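Long-range contact in PhiH1 repressor-like protein (Haloarcula marismortui ATCC 43049, PDB 3B73), which is of unknown function but probably binds DNA as a repressor-like transcriptional regulator with a winged helix-turn-helix fold: residues R17-I22 and H56-P61. Sequence-based numbering, arbitrary orientation.
Sequences RILEII and HDLLQP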
loop_
_atom_site.group_PDB
_atom_site.type_symbol
_atom_site.label_atom_id
_atom_site.label_comp_id
_atom_site.label_asym_id
_atom_site.label_seq_id
_atom_site.Cartn_x
_atom_site.Cartn_y
_atom_site.Cartn_z
ATOM N N ARG B 17 5.035 -2.908 0.470
ATOM C CA ARG B 17 5.832 -3.506 1.537
ATOM C C ARG B 17 7.172 -3.960 1.008
ATOM O O ARG B 17 8.217 -3.628 1.567
ATOM C CB ARG B 17 5.112 -4.686 2.188
ATOM C CG ARG B 17 3.821 -4.302 2.861
ATOM C CD ARG B 17 4.020 -3.199 3.890
ATOM N NE ARG B 17 2.720 -2.621 4.125
ATOM C CZ ARG B 17 2.342 -1.430 3.688
ATOM N NH1 ARG B 17 3.191 -0.632 3.066
ATOM N NH2 ARG B 17 1.108 -1.031 3.909
ATOM N N ILE B 18 7.158 -4.700 -0.094
ATOM C CA ILE B 18 8.419 -5.147 -0.655
ATOM C C ILE B 18 9.287 -3.953 -1.019
ATOM O O ILE B 18 10.468 -3.940 -0.704
ATOM C CB ILE B 18 8.206 -6.020 -1.875
ATOM C CG1 ILE B 18 7.525 -7.323 -1.448
ATOM C CG2 ILE B 18 9.530 -6.243 -2.587
ATOM C CD1 ILE B 18 6.898 -8.038 -2.565
ATOM N N LEU B 19 8.716 -2.947 -1.679
ATOM C CA LEU B 19 9.529 -1.785 -2.041
ATOM C C LEU B 19 10.133 -1.112 -0.805
ATOM O O LEU B 19 11.301 -0.743 -0.803
ATOM C CB LEU B 19 8.737 -0.773 -2.869
ATOM C CG LEU B 19 8.544 -1.165 -4.326
ATOM C CD1 LEU B 19 7.502 -0.273 -4.942
ATOM C CD2 LEU B 19 9.879 -1.103 -5.109
ATOM N N GLU B 20 9.332 -0.978 0.247
ATOM C CA GLU B 20 9.754 -0.327 1.489
ATOM C C GLU B 20 10.888 -1.104 2.157
ATOM O O GLU B 20 11.838 -0.523 2.679
ATOM C CB GLU B 20 8.564 -0.174 2.453
ATOM C CG GLU B 20 7.553 0.875 1.971
ATOM C CD GLU B 20 6.180 0.756 2.626
ATOM O OE1 GLU B 20 5.342 1.637 2.353
ATOM O OE2 GLU B 20 5.926 -0.200 3.403
ATOM N N ILE B 21 10.797 -2.424 2.112
ATOM C CA ILE B 21 11.806 -3.254 2.740
ATOM C C ILE B 21 13.107 -3.187 1.964
ATOM O O ILE B 21 14.183 -3.044 2.541
ATOM C CB ILE B 21 11.336 -4.711 2.886
ATOM C CG1 ILE B 21 10.370 -4.823 4.072
ATOM C CG2 ILE B 21 12.528 -5.633 3.093
ATOM C CD1 ILE B 21 9.460 -6.069 4.018
ATOM N N ILE B 22 13.021 -3.275 0.650
ATOM C CA ILE B 22 14.232 -3.212 -0.143
ATOM C C ILE B 22 14.859 -1.810 -0.047
ATOM O O ILE B 22 16.071 -1.675 0.009
ATOM C CB ILE B 22 13.959 -3.621 -1.594
ATOM C CG1 ILE B 22 13.604 -5.114 -1.637
ATOM C CG2 ILE B 22 15.167 -3.304 -2.483
ATOM C CD1 ILE B 22 13.345 -5.633 -3.038
ATOM N N HIS B 56 8.067 -3.514 -14.127
ATOM C CA HIS B 56 7.628 -2.122 -14.091
ATOM C C HIS B 56 8.757 -1.177 -13.698
ATOM O O HIS B 56 8.525 -0.009 -13.410
ATOM C CB HIS B 56 6.420 -1.969 -13.171
ATOM C CG HIS B 56 5.195 -2.649 -13.690
ATOM N ND1 HIS B 56 4.218 -1.979 -14.397
ATOM C CD2 HIS B 56 4.796 -3.942 -13.633
ATOM C CE1 HIS B 56 3.267 -2.827 -14.741
ATOM N NE2 HIS B 56 3.589 -4.024 -14.286
ATOM N N ASP B 57 9.978 -1.703 -13.694
ATOM C CA ASP B 57 11.179 -0.910 -13.457
ATOM C C ASP B 57 11.176 -0.177 -12.118
ATOM O O ASP B 57 11.817 0.848 -11.974
ATOM C CB ASP B 57 11.414 0.070 -14.614
ATOM C CG ASP B 57 12.294 -0.519 -15.711
ATOM O OD1 ASP B 57 12.013 -1.638 -16.206
ATOM O OD2 ASP B 57 13.283 0.150 -16.077
ATOM N N LEU B 58 10.472 -0.724 -11.137
ATOM C CA LEU B 58 10.535 -0.226 -9.777
ATOM C C LEU B 58 11.635 -0.952 -9.016
ATOM O O LEU B 58 12.150 -0.454 -8.004
ATOM C CB LEU B 58 9.189 -0.426 -9.102
ATOM C CG LEU B 58 8.079 0.334 -9.826
ATOM C CD1 LEU B 58 6.779 0.341 -9.009
ATOM C CD2 LEU B 58 8.517 1.769 -10.151
ATOM N N LEU B 59 11.973 -2.142 -9.511
ATOM C CA LEU B 59 13.113 -2.906 -9.038
ATOM C C LEU B 59 13.943 -3.298 -10.252
ATOM O O LEU B 59 13.478 -3.176 -11.376
ATOM C CB LEU B 59 12.665 -4.169 -8.319
ATOM C CG LEU B 59 11.963 -3.992 -6.973
ATOM C CD1 LEU B 59 11.601 -5.347 -6.396
ATOM C CD2 LEU B 59 12.818 -3.190 -5.978
ATOM N N GLN B 60 15.174 -3.745 -10.020
ATOM C CA GLN B 60 15.959 -4.403 -11.064
ATOM C C GLN B 60 16.656 -5.640 -10.518
ATOM O O GLN B 60 17.165 -5.631 -9.396
ATOM C CB GLN B 60 16.975 -3.458 -11.705
ATOM C CG GLN B 60 18.036 -2.910 -10.773
ATOM C CD GLN B 60 18.950 -1.932 -11.483
ATOM O OE1 GLN B 60 18.981 -0.736 -11.160
ATOM N NE2 GLN B 60 19.688 -2.434 -12.477
ATOM N N PRO B 61 16.633 -6.722 -11.303
ATOM C CA PRO B 61 17.241 -7.999 -10.939
ATOM C C PRO B 61 18.763 -7.942 -11.136
ATOM O O PRO B 61 19.246 -7.514 -12.186
ATOM C CB PRO B 61 16.611 -8.963 -11.944
ATOM C CG PRO B 61 16.395 -8.112 -13.140
ATOM C CD PRO B 61 15.878 -6.831 -12.564
#
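Arg17 NH2 is the best-held polar atom, gripped by three groups of the second subunit: a salt bridge to Asp16, a hydrogen bond to Ser7 and a weak one to the Tyr76 hydroxyl. Arg17 NH1 stays within the helix and bridges to Glu20 OE2 at 2.8 Å. It comes from above the carboxylate plane, and the bond is bent (135°). This charged face belongs to the dimer interface.

The contact with 56-61 lies on another side of the helix and is made by apolar side chains, with Leu19 CD2 also lying against the carbonyl oxygen of Leu58. Leu19 crosses Leu58 and Leu59 obliquely. Leu19 CD2 rests 3.7 Å from Leu59 CD2. Leu58 CB is 4.1 Å from Leu19 CD2. Ile22 meets Leu59 tip to tip, with Ile22 CD1 3.8 Å from Leu59 CD1. Ile18 CG2 touches Leu59 CD1 more loosely, at 4.4 Å. An alanine in place of Leu59 would lose CG and both methyls, and would probably loosen the packing of Ile22, Leu19 and Ile18.

Asp57, with positive phi, ends helix 43-55 in a Schellman motif and turns the chain into strand 59-62. That strand pairs antiparallel with 66-69, as in the wing of this fold. Leu59 also packs on Leu50 and Leu53 of helix 43-55, while Leu19 reaches helix 71-77.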